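Local coordinates for protein Cry37AA1 (Bacillus thuringiensis, PDB 4RHZ) that binds calcium through a C2-like beta-sandwich and forms a binary complex with Cry23Aa1, probably acting with it as an insecticidal toxin, at residues F8-Y13 with G25-Y30; W41-D44 with S49-E52; D78-E81 with A87-I90. All coordinates share one frame; numbering follows the deposited sequence.

Interaction 1 of 3, residues F8-Y13 with G25-Y30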
ATOM      1  N   PHE B   8       0.490   2.032 -20.734  1.00 30.71           N
ATOM      2  CA  PHE B   8      -0.296   1.099 -20.023  1.00 30.72           C
ATOM      3  C   PHE B   8       0.648   0.041 -19.551  1.00 30.93           C
ATOM      4  O   PHE B   8       1.453  -0.463 -20.346  1.00 29.85           O
ATOM      5  CB  PHE B   8      -1.354   0.475 -20.994  1.00 30.66           C
ATOM      6  CG  PHE B   8      -2.322   1.512 -21.529  1.00 32.95           C
ATOM      7  CD1 PHE B   8      -2.115   2.112 -22.780  1.00 31.14           C
ATOM      8  CD2 PHE B   8      -3.356   1.982 -20.733  1.00 31.49           C
ATOM      9  CE1 PHE B   8      -2.943   3.105 -23.233  1.00 31.47           C
ATOM     10  CE2 PHE B   8      -4.215   2.988 -21.176  1.00 26.85           C
ATOM     11  CZ  PHE B   8      -4.018   3.543 -22.432  1.00 30.01           C
ATOM     12  N   THR B   9       0.545  -0.333 -18.270  1.00 30.72           N
ATOM     13  CA  THR B   9       1.379  -1.461 -17.809  1.00 31.05           C
ATOM     14  C   THR B   9       0.467  -2.494 -17.281  1.00 29.77           C
ATOM     15  O   THR B   9      -0.201  -2.254 -16.315  1.00 29.99           O
ATOM     16  CB  THR B   9       2.336  -1.034 -16.683  1.00 31.88           C
ATOM     17  OG1 THR B   9       3.114   0.045 -17.171  1.00 31.92           O
ATOM     18  CG2 THR B   9       3.255  -2.188 -16.289  1.00 32.84           C
ATOM     19  N   ILE B  10       0.472  -3.653 -17.891  1.00 29.24           N
ATOM     20  CA  ILE B  10      -0.474  -4.620 -17.584  1.00 30.08           C
ATOM     21  C   ILE B  10       0.229  -5.824 -16.978  1.00 32.58           C
ATOM     22  O   ILE B  10       1.254  -6.278 -17.533  1.00 32.75           O
ATOM     23  CB  ILE B  10      -1.129  -5.095 -18.908  1.00 30.57           C
ATOM     24  CG1 ILE B  10      -1.723  -3.888 -19.702  1.00 28.20           C
ATOM     25  CG2 ILE B  10      -2.084  -6.198 -18.642  1.00 27.35           C
ATOM     26  CD1 ILE B  10      -2.342  -4.284 -21.026  1.00 29.73           C
ATOM     27  N   ASN B  11      -0.345  -6.375 -15.881  1.00 32.97           N
ATOM     28  CA  ASN B  11       0.179  -7.569 -15.259  1.00 32.79           C
ATOM     29  C   ASN B  11      -0.827  -8.648 -15.185  1.00 32.80           C
ATOM     30  O   ASN B  11      -1.970  -8.386 -14.799  1.00 32.64           O
ATOM     31  CB  ASN B  11       0.656  -7.221 -13.861  1.00 34.60           C
ATOM     32  CG  ASN B  11       2.037  -6.647 -13.889  1.00 36.04           C
ATOM     33  OD1 ASN B  11       2.974  -7.384 -14.085  1.00 45.12           O
ATOM     34  ND2 ASN B  11       2.174  -5.333 -13.769  1.00 35.98           N
ATOM     35  N   PHE B  12      -0.400  -9.870 -15.542  1.00 32.08           N
ATOM     36  CA  PHE B  12      -1.248 -11.027 -15.585  1.00 32.25           C
ATOM     37  C   PHE B  12      -0.913 -11.986 -14.438  1.00 33.68           C
ATOM     38  O   PHE B  12       0.229 -12.196 -14.161  1.00 34.28           O
ATOM     39  CB  PHE B  12      -1.037 -11.749 -16.902  1.00 31.46           C
ATOM     40  CG  PHE B  12      -1.270 -10.881 -18.146  1.00 32.58           C
ATOM     41  CD1 PHE B  12      -0.227 -10.118 -18.693  1.00 28.33           C
ATOM     42  CD2 PHE B  12      -2.537 -10.881 -18.791  1.00 30.44           C
ATOM     43  CE1 PHE B  12      -0.441  -9.348 -19.853  1.00 33.42           C
ATOM     44  CE2 PHE B  12      -2.761 -10.145 -19.937  1.00 30.95           C
ATOM     45  CZ  PHE B  12      -1.715  -9.361 -20.495  1.00 31.77           C
ATOM     46  N   TYR B  13      -1.914 -12.624 -13.816  1.00 35.02           N
ATOM     47  CA  TYR B  13      -1.706 -13.479 -12.661  1.00 34.60           C
ATOM     48  C   TYR B  13      -2.576 -14.681 -12.840  1.00 36.03           C
ATOM     49  O   TYR B  13      -3.730 -14.512 -13.264  1.00 34.69           O
ATOM     50  CB  TYR B  13      -2.110 -12.756 -11.382  1.00 34.00           C
ATOM     51  CG  TYR B  13      -1.295 -11.558 -11.108  1.00 32.97           C
ATOM     52  CD1 TYR B  13      -0.098 -11.645 -10.360  1.00 34.08           C
ATOM     53  CD2 TYR B  13      -1.686 -10.328 -11.596  1.00 27.53           C
ATOM     54  CE1 TYR B  13       0.712 -10.456 -10.105  1.00 30.92           C
ATOM     55  CE2 TYR B  13      -0.961  -9.184 -11.329  1.00 31.02           C
ATOM     56  CZ  TYR B  13       0.266  -9.241 -10.597  1.00 33.52           C
ATOM     57  OH  TYR B  13       0.975  -8.052 -10.366  1.00 30.91           O
ATOM     58  N   GLY B  25      -6.443 -13.369 -25.505  1.00 36.78           N
ATOM     59  CA  GLY B  25      -7.755 -12.704 -25.621  1.00 34.57           C
ATOM     60  C   GLY B  25      -7.471 -11.250 -25.932  1.00 34.29           C
ATOM     61  O   GLY B  25      -6.655 -10.969 -26.813  1.00 35.21           O
ATOM     62  N   TYR B  26      -8.070 -10.317 -25.174  1.00 32.60           N
ATOM     63  CA  TYR B  26      -7.838  -8.898 -25.393  1.00 30.55           C
ATOM     64  C   TYR B  26      -8.100  -8.143 -24.099  1.00 29.76           C
ATOM     65  O   TYR B  26      -8.796  -8.641 -23.225  1.00 28.39           O
ATOM     66  CB  TYR B  26      -8.769  -8.360 -26.556  1.00 30.14           C
ATOM     67  CG  TYR B  26     -10.265  -8.440 -26.245  1.00 31.03           C
ATOM     68  CD1 TYR B  26     -10.894  -7.458 -25.432  1.00 26.97           C
ATOM     69  CD2 TYR B  26     -11.041  -9.499 -26.713  1.00 30.85           C
ATOM     70  CE1 TYR B  26     -12.254  -7.539 -25.118  1.00 29.84           C
ATOM     71  CE2 TYR B  26     -12.456  -9.567 -26.430  1.00 30.19           C
ATOM     72  CZ  TYR B  26     -13.011  -8.598 -25.607  1.00 32.73           C
ATOM     73  OH  TYR B  26     -14.343  -8.631 -25.277  1.00 37.45           O
ATOM     74  N   ILE B  27      -7.578  -6.923 -24.013  1.00 29.40           N
ATOM     75  CA  ILE B  27      -7.973  -5.944 -23.025  1.00 29.02           C
ATOM     76  C   ILE B  27      -8.191  -4.615 -23.781  1.00 30.19           C
ATOM     77  O   ILE B  27      -7.406  -4.227 -24.704  1.00 30.37           O
ATOM     78  CB  ILE B  27      -6.900  -5.764 -21.900  1.00 29.87           C
ATOM     79  CG1 ILE B  27      -6.709  -7.095 -21.116  1.00 29.54           C
ATOM     80  CG2 ILE B  27      -7.252  -4.594 -20.912  1.00 27.78           C
ATOM     81  CD1 ILE B  27      -5.315  -7.193 -20.446  1.00 28.08           C
ATOM     82  N   LYS B  28      -9.247  -3.917 -23.410  1.00 29.42           N
ATOM     83  CA  LYS B  28      -9.594  -2.669 -24.082  1.00 30.68           C
ATOM     84  C   LYS B  28      -9.834  -1.585 -23.074  1.00 29.97           C
ATOM     85  O   LYS B  28     -10.161  -1.864 -21.940  1.00 31.16           O
ATOM     86  CB  LYS B  28     -10.868  -2.832 -24.889  1.00 29.47           C
ATOM     87  CG  LYS B  28     -10.677  -3.771 -26.066  1.00 34.37           C
ATOM     88  CD  LYS B  28     -11.984  -3.905 -26.838  1.00 37.49           C
ATOM     89  CE  LYS B  28     -11.843  -4.943 -27.941  1.00 41.86           C
ATOM     90  NZ  LYS B  28     -13.157  -5.084 -28.661  1.00 47.26           N
ATOM     91  N   ALA B  29      -9.722  -0.361 -23.525  1.00 29.29           N
ATOM     92  CA  ALA B  29      -9.985   0.790 -22.719  1.00 29.47           C
ATOM     93  C   ALA B  29     -10.948   1.748 -23.468  1.00 28.77           C
ATOM     94  O   ALA B  29     -11.099   1.648 -24.715  1.00 27.38           O
ATOM     95  CB  ALA B  29      -8.680   1.482 -22.483  1.00 28.88           C
ATOM     96  N   TYR B  30     -11.511   2.700 -22.733  1.00 27.85           N
ATOM     97  CA  TYR B  30     -12.193   3.837 -23.329  1.00 28.47           C
ATOM     98  C   TYR B  30     -12.161   4.946 -22.313  1.00 30.03           C
ATOM     99  O   TYR B  30     -12.049   4.675 -21.105  1.00 31.12           O
ATOM    100  CB  TYR B  30     -13.673   3.492 -23.699  1.00 27.53           C
ATOM    101  CG  TYR B  30     -14.615   3.059 -22.540  1.00 28.30           C
ATOM    102  CD1 TYR B  30     -15.405   3.972 -21.898  1.00 30.77           C
ATOM    103  CD2 TYR B  30     -14.742   1.744 -22.170  1.00 25.91           C
ATOM    104  CE1 TYR B  30     -16.246   3.611 -20.836  1.00 30.36           C
ATOM    105  CE2 TYR B  30     -15.618   1.351 -21.154  1.00 26.57           C
ATOM    106  CZ  TYR B  30     -16.361   2.306 -20.491  1.00 27.42           C
ATOM    107  OH  TYR B  30     -17.211   1.981 -19.459  1.00 24.06           O
TER
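Ile27 and Ile10 hold the same first torsion, with CG1 opposite the carbonyl carbon, CG2 anti to the backbone N. In Ile27 the second torsion is near extended (155°), which carries CD1 out to the far strand. The methyl of Ile10 that meets it is the branch CG2. The two side chains reach toward each other, tip to tip, with Ile27 CD1 3.8 Å from Ile10 CG2. The same CD1 also touches Phe12, 3.9 Å from its CE2, and approaches that ring obliquely. Ile10 CG2 lies over one face of the Phe12 ring, 3.6 Å above its plane and offset toward the rim. One methyl of Ile27 therefore rests against both a methyl and a ring of strand 4-13.

The contact lies at the centre of the chain and joins the two four-stranded antiparallel sheets of the beta-sandwich, as expected of a C2 fold. The CA atoms of Ile10 and Ile27 are 9.4 Å apart, a spacing bridged by side chains. All three touching residues are buried and apolar. Val117 of strand 115-125 packs on both isoleucines. Val79 of strand 73-81 touches Ile27 within its own sheet. The Phe12 ring also meets Trp41, their planes at about 55°, and Pro23 and Tyr56 touch it.

Interaction 2 of 3, residues W41-D44 with S49-E52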
ATOM      1  N   TRP B  41      -4.101  -4.387 -25.479  1.00 34.98           N
ATOM      2  CA  TRP B  41      -3.412  -5.638 -25.528  1.00 35.07           C
ATOM      3  C   TRP B  41      -4.296  -6.652 -26.201  1.00 35.81           C
ATOM      4  O   TRP B  41      -5.491  -6.718 -25.927  1.00 35.39           O
ATOM      5  CB  TRP B  41      -3.078  -6.148 -24.111  1.00 35.35           C
ATOM      6  CG  TRP B  41      -2.531  -7.537 -24.085  1.00 32.17           C
ATOM      7  CD1 TRP B  41      -1.216  -7.893 -24.220  1.00 33.48           C
ATOM      8  CD2 TRP B  41      -3.269  -8.767 -23.930  1.00 32.91           C
ATOM      9  NE1 TRP B  41      -1.088  -9.272 -24.183  1.00 32.64           N
ATOM     10  CE2 TRP B  41      -2.320  -9.831 -23.966  1.00 34.05           C
ATOM     11  CE3 TRP B  41      -4.637  -9.074 -23.747  1.00 31.69           C
ATOM     12  CZ2 TRP B  41      -2.691 -11.183 -23.847  1.00 34.69           C
ATOM     13  CZ3 TRP B  41      -5.019 -10.390 -23.592  1.00 31.87           C
ATOM     14  CH2 TRP B  41      -4.030 -11.459 -23.657  1.00 36.94           C
ATOM     15  N   LYS B  42      -3.675  -7.508 -27.008  1.00 37.96           N
ATOM     16  CA  LYS B  42      -4.369  -8.534 -27.801  1.00 40.81           C
ATOM     17  C   LYS B  42      -3.411  -9.717 -28.061  1.00 42.08           C
ATOM     18  O   LYS B  42      -2.242  -9.516 -28.433  1.00 43.23           O
ATOM     19  CB  LYS B  42      -4.803  -7.929 -29.145  1.00 40.54           C
ATOM     20  CG  LYS B  42      -5.774  -8.795 -29.952  1.00 45.75           C
ATOM     21  CD  LYS B  42      -6.047  -8.119 -31.312  1.00 54.59           C
ATOM     22  CE  LYS B  42      -6.821  -9.078 -32.249  1.00 59.90           C
ATOM     23  NZ  LYS B  42      -8.309  -9.029 -31.985  1.00 63.31           N
ATOM     24  N   GLN B  43      -3.874 -10.938 -27.846  1.00 43.04           N
ATOM     25  CA  GLN B  43      -3.079 -12.094 -28.215  1.00 44.41           C
ATOM     26  C   GLN B  43      -4.068 -13.169 -28.562  1.00 46.16           C
ATOM     27  O   GLN B  43      -4.920 -13.521 -27.726  1.00 45.08           O
ATOM     28  CB  GLN B  43      -2.158 -12.554 -27.054  1.00 44.75           C
ATOM     29  CG  GLN B  43      -1.495 -13.960 -27.252  1.00 43.71           C
ATOM     30  CD  GLN B  43      -0.631 -14.000 -28.510  1.00 47.20           C
ATOM     31  OE1 GLN B  43       0.384 -13.285 -28.615  1.00 47.96           O
ATOM     32  NE2 GLN B  43      -1.036 -14.824 -29.485  1.00 48.81           N
ATOM     33  N   ASP B  44      -3.979 -13.679 -29.798  1.00 48.21           N
ATOM     34  CA  ASP B  44      -4.837 -14.767 -30.240  1.00 50.18           C
ATOM     35  C   ASP B  44      -4.465 -16.069 -29.590  1.00 51.32           C
ATOM     36  O   ASP B  44      -3.306 -16.298 -29.234  1.00 50.64           O
ATOM     37  CB  ASP B  44      -4.813 -14.923 -31.745  1.00 51.16           C
ATOM     38  CG  ASP B  44      -5.370 -13.722 -32.454  1.00 53.88           C
ATOM     39  OD1 ASP B  44      -4.885 -13.506 -33.566  1.00 57.44           O
ATOM     40  OD2 ASP B  44      -6.246 -12.991 -31.908  1.00 53.37           O
ATOM     41  N   SER B  49       1.236 -22.989 -27.949  1.00 69.98           N
ATOM     42  CA  SER B  49       2.166 -22.015 -28.507  1.00 68.72           C
ATOM     43  C   SER B  49       1.917 -20.571 -28.002  1.00 66.82           C
ATOM     44  O   SER B  49       2.669 -19.636 -28.368  1.00 66.09           O
ATOM     45  CB  SER B  49       2.082 -22.039 -30.053  1.00 69.63           C
ATOM     46  OG  SER B  49       2.677 -23.214 -30.613  1.00 72.44           O
ATOM     47  N   THR B  50       0.860 -20.370 -27.209  1.00 63.92           N
ATOM     48  CA  THR B  50       0.550 -19.017 -26.724  1.00 61.92           C
ATOM     49  C   THR B  50       1.741 -18.520 -25.902  1.00 60.10           C
ATOM     50  O   THR B  50       2.279 -19.257 -25.083  1.00 60.80           O
ATOM     51  CB  THR B  50      -0.795 -18.950 -25.944  1.00 61.76           C
ATOM     52  OG1 THR B  50      -1.873 -19.417 -26.781  1.00 62.12           O
ATOM     53  CG2 THR B  50      -1.098 -17.530 -25.470  1.00 60.98           C
ATOM     54  N   PRO B  51       2.197 -17.295 -26.168  1.00 58.09           N
ATOM     55  CA  PRO B  51       3.345 -16.773 -25.417  1.00 56.90           C
ATOM     56  C   PRO B  51       3.147 -16.575 -23.894  1.00 56.68           C
ATOM     57  O   PRO B  51       2.030 -16.271 -23.400  1.00 55.70           O
ATOM     58  CB  PRO B  51       3.637 -15.419 -26.076  1.00 56.90           C
ATOM     59  CG  PRO B  51       2.747 -15.311 -27.277  1.00 55.57           C
ATOM     60  CD  PRO B  51       1.726 -16.382 -27.230  1.00 57.29           C
ATOM     61  N   GLU B  52       4.256 -16.777 -23.173  1.00 55.80           N
ATOM     62  CA  GLU B  52       4.352 -16.502 -21.762  1.00 54.92           C
ATOM     63  C   GLU B  52       4.351 -14.988 -21.630  1.00 53.76           C
ATOM     64  O   GLU B  52       5.057 -14.287 -22.358  1.00 53.65           O
ATOM     65  CB  GLU B  52       5.638 -17.107 -21.153  1.00 54.93           C
ATOM     66  CG  GLU B  52       5.765 -16.887 -19.612  1.00 57.17           C
ATOM     67  CD  GLU B  52       7.033 -17.552 -18.952  1.00 61.44           C
ATOM     68  OE1 GLU B  52       7.649 -16.893 -18.073  1.00 63.55           O
ATOM     69  OE2 GLU B  52       7.385 -18.717 -19.275  1.00 59.11           O
TER
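The Gln43 side-chain amide packs against CG and CD of Pro51. Its OE1 is 3.4 Å from Pro51 CG, and its CD is 3.6 Å from Pro51 CD. The two side chains come from opposite directions, and the amide meets the CG-CD side of the proline ring. This is van der Waals packing of a polar group on an apolar one. Farther back, Gln43 CG is 4.0 Å from Thr50 CG2, where the two side chains slide past each other in opposite directions.

Two torsions of Gln43 place its amide. CG stands opposite the backbone N (chi1 168°), and the chain then bends at chi2 (59°). The bend brings NE2 back to the main chain of the next residue. NE2 donates to Asp44 O at 2.7 Å. The bond is nearly straight, with an angle of 176° at the hydrogen. It uses a lone pair in the carbonyl plane, and the acceptor lies in the amide plane of Gln43. The bond fixes the rotation of the amide and leaves OE1 on the proline side.

The fold here is the end of strand 38-43, outermost in its sheet within this chain, and the loop that leads from it to strand 55-62 in the other sheet of the sandwich. The contact packs that loop against the strand it has just left. Thr50 is held from within the loop, because its OG1 is hydrogen-bonded to Gly47 O and Trp46 N. Tyr24 touches Thr50, and Trp46 packs on Pro51. On the strand side, Gln43 O probably accepts a hydrogen bond from Gly25 N.

Interaction 3 of 3, residues D78-E81 with A87-I90. With CA (calcium ion), chain D.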
ATOM      1  N   ASP B  78     -11.314  -9.751 -21.875  1.00 27.26           N
ATOM      2  CA  ASP B  78     -11.673 -11.139 -22.026  1.00 30.96           C
ATOM      3  C   ASP B  78     -10.336 -11.865 -22.098  1.00 31.55           C
ATOM      4  O   ASP B  78      -9.725 -11.949 -23.169  1.00 32.44           O
ATOM      5  CB  ASP B  78     -12.402 -11.376 -23.378  1.00 30.02           C
ATOM      6  CG  ASP B  78     -12.945 -12.795 -23.510  1.00 34.21           C
ATOM      7  OD1 ASP B  78     -12.493 -13.746 -22.810  1.00 34.09           O
ATOM      8  OD2 ASP B  78     -13.945 -12.938 -24.245  1.00 38.83           O
ATOM      9  N   VAL B  79      -9.869 -12.371 -20.971  1.00 33.17           N
ATOM     10  CA  VAL B  79      -8.491 -12.890 -20.862  1.00 33.45           C
ATOM     11  C   VAL B  79      -8.559 -14.281 -20.284  1.00 36.07           C
ATOM     12  O   VAL B  79      -9.131 -14.489 -19.227  1.00 36.31           O
ATOM     13  CB  VAL B  79      -7.612 -11.968 -19.966  1.00 33.18           C
ATOM     14  CG1 VAL B  79      -6.143 -12.468 -19.887  1.00 29.29           C
ATOM     15  CG2 VAL B  79      -7.669 -10.528 -20.464  1.00 28.95           C
ATOM     16  N   LYS B  80      -7.942 -15.202 -21.000  1.00 39.96           N
ATOM     17  CA  LYS B  80      -7.907 -16.595 -20.664  1.00 42.67           C
ATOM     18  C   LYS B  80      -6.592 -17.344 -20.693  1.00 46.18           C
ATOM     19  O   LYS B  80      -5.590 -17.043 -21.338  1.00 46.78           O
ATOM     20  CB  LYS B  80      -8.869 -17.385 -21.536  1.00 42.86           C
ATOM     21  CG  LYS B  80     -10.294 -17.090 -21.348  1.00 43.93           C
ATOM     22  CD  LYS B  80     -11.118 -17.849 -22.292  1.00 45.60           C
ATOM     23  CE  LYS B  80     -12.374 -17.141 -22.549  1.00 49.50           C
ATOM     24  NZ  LYS B  80     -13.424 -18.039 -22.942  1.00 54.64           N
ATOM     25  N   GLU B  81      -6.671 -18.393 -19.933  1.00 50.08           N
ATOM     26  CA  GLU B  81      -5.701 -19.425 -19.910  1.00 55.11           C
ATOM     27  C   GLU B  81      -6.296 -20.733 -20.330  1.00 58.56           C
ATOM     28  O   GLU B  81      -7.456 -21.251 -19.910  1.00 57.70           O
ATOM     29  CB  GLU B  81      -4.748 -19.467 -18.751  1.00 54.48           C
ATOM     30  CG  GLU B  81      -3.353 -19.597 -19.257  1.00 56.70           C
ATOM     31  CD  GLU B  81      -2.350 -19.806 -18.176  1.00 55.61           C
ATOM     32  OE1 GLU B  81      -1.750 -18.856 -17.718  1.00 51.39           O
ATOM     33  OE2 GLU B  81      -2.157 -20.939 -17.785  1.00 63.24           O
ATOM     34  N   ALA B  87     -11.483 -26.884 -20.487  1.00 74.25           N
ATOM     35  CA  ALA B  87     -12.072 -25.630 -19.887  1.00 70.55           C
ATOM     36  C   ALA B  87     -11.038 -24.586 -19.422  1.00 67.25           C
ATOM     37  O   ALA B  87     -10.170 -24.835 -18.582  1.00 67.60           O
ATOM     38  CB  ALA B  87     -13.073 -25.952 -18.770  1.00 70.88           C
ATOM     39  N   ASP B  88     -11.115 -23.411 -20.011  1.00 63.22           N
ATOM     40  CA  ASP B  88     -10.047 -22.431 -19.849  1.00 59.09           C
ATOM     41  C   ASP B  88     -10.124 -21.718 -18.506  1.00 54.48           C
ATOM     42  O   ASP B  88     -11.213 -21.507 -17.978  1.00 53.81           O
ATOM     43  CB  ASP B  88     -10.087 -21.410 -20.994  1.00 60.19           C
ATOM     44  CG  ASP B  88     -10.129 -22.068 -22.348  1.00 63.29           C
ATOM     45  OD1 ASP B  88      -9.114 -21.985 -23.103  1.00 64.73           O
ATOM     46  OD2 ASP B  88     -11.197 -22.675 -22.635  1.00 69.27           O
ATOM     47  N   ASP B  89      -8.953 -21.426 -17.950  1.00 49.15           N
ATOM     48  CA  ASP B  89      -8.795 -20.476 -16.875  1.00 45.53           C
ATOM     49  C   ASP B  89      -9.288 -19.094 -17.339  1.00 43.22           C
ATOM     50  O   ASP B  89      -8.972 -18.673 -18.470  1.00 41.64           O
ATOM     51  CB  ASP B  89      -7.305 -20.362 -16.500  1.00 45.68           C
ATOM     52  CG  ASP B  89      -6.839 -21.483 -15.545  1.00 45.86           C
ATOM     53  OD1 ASP B  89      -7.630 -22.402 -15.264  1.00 42.19           O
ATOM     54  OD2 ASP B  89      -5.684 -21.438 -15.053  1.00 48.86           O
ATOM     55  N   ILE B  90     -10.052 -18.397 -16.495  1.00 38.39           N
ATOM     56  CA  ILE B  90     -10.413 -17.037 -16.833  1.00 35.37           C
ATOM     57  C   ILE B  90      -9.694 -16.098 -15.913  1.00 34.52           C
ATOM     58  O   ILE B  90      -9.796 -16.267 -14.699  1.00 35.23           O
ATOM     59  CB  ILE B  90     -11.976 -16.866 -16.832  1.00 35.50           C
ATOM     60  CG1 ILE B  90     -12.567 -17.698 -17.999  1.00 36.19           C
ATOM     61  CG2 ILE B  90     -12.346 -15.448 -17.016  1.00 32.14           C
ATOM     62  CD1 ILE B  90     -13.661 -18.457 -17.618  1.00 33.54           C
TER
HETATM   63 CA    CA D 501      -8.350 -21.926 -13.012  1.00 62.20          CA
HETATM   64  O   HOH W   1      -8.260 -19.469 -13.132  1.00 49.90           O
HETATM   65  O   HOH W   2     -10.273 -22.216 -13.559  1.00 56.33           O
HETATM   66  O   HOH W   3      -5.809 -21.243 -12.841  1.00 39.59           O
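Glu81 and Asp89 form an antiparallel hydrogen-bonded pair. Glu81 N donates to Asp89 O at 2.7 Å in a nearly straight bond. The return bond from Asp89 N to Glu81 O is modelled very short, and the position of that oxygen is doubtful.

The side chains of this pair lie on one face, and each carboxylate has a partner beyond the other strand. Asp89 OD1 binds the calcium ion at 2.4 Å. Asp89 OD2 accepts a hydrogen bond from Asn14 ND2, and Glu81 OE1 is satisfied by the backbone N of Glu22. The like charges of Glu81 OE2 and Asp89 OD2 are 4.5 Å apart. The nearby calcium ion would probably temper their repulsion.

The segments belong to the beta hairpin of strands 73-81 and 89-100, and the calcium sits at its loop end. Three waters and Glu112 complete the ligands modelled round the ion. Lys80 and Ile90, the next and non-hydrogen-bonded pair, lie side by side on the other face and point the same way, with Lys80 CG 4.1 Å from Ile90 CG1. Lys80 CD also passes Asp88 CB at 3.9 Å. Asp88 OD1 is hydrogen-bonded to Tyr24 OH.

In the fold
The three contacts follow one another along the chain, and their centres are about 12 to 14 Å apart. Interactions 2 and 3 lie about 13 and 14 Å from the chain centre. All three share the sheet ordered 38-43, 26-30, 73-81, 89-100. Strand 26-30 is bonded on one flank to 38-43, probably through Ile27 N to Trp41 O (2.8 Å), and on the other to 73-81, probably through Asp78 N to Tyr26 O (3.1 Å). Val79 also reaches Phe12 and Trp41, so the hydrophobic interior connects all three. The calcium site lies at the loop end of a hairpin whose Val79 packs in that interior.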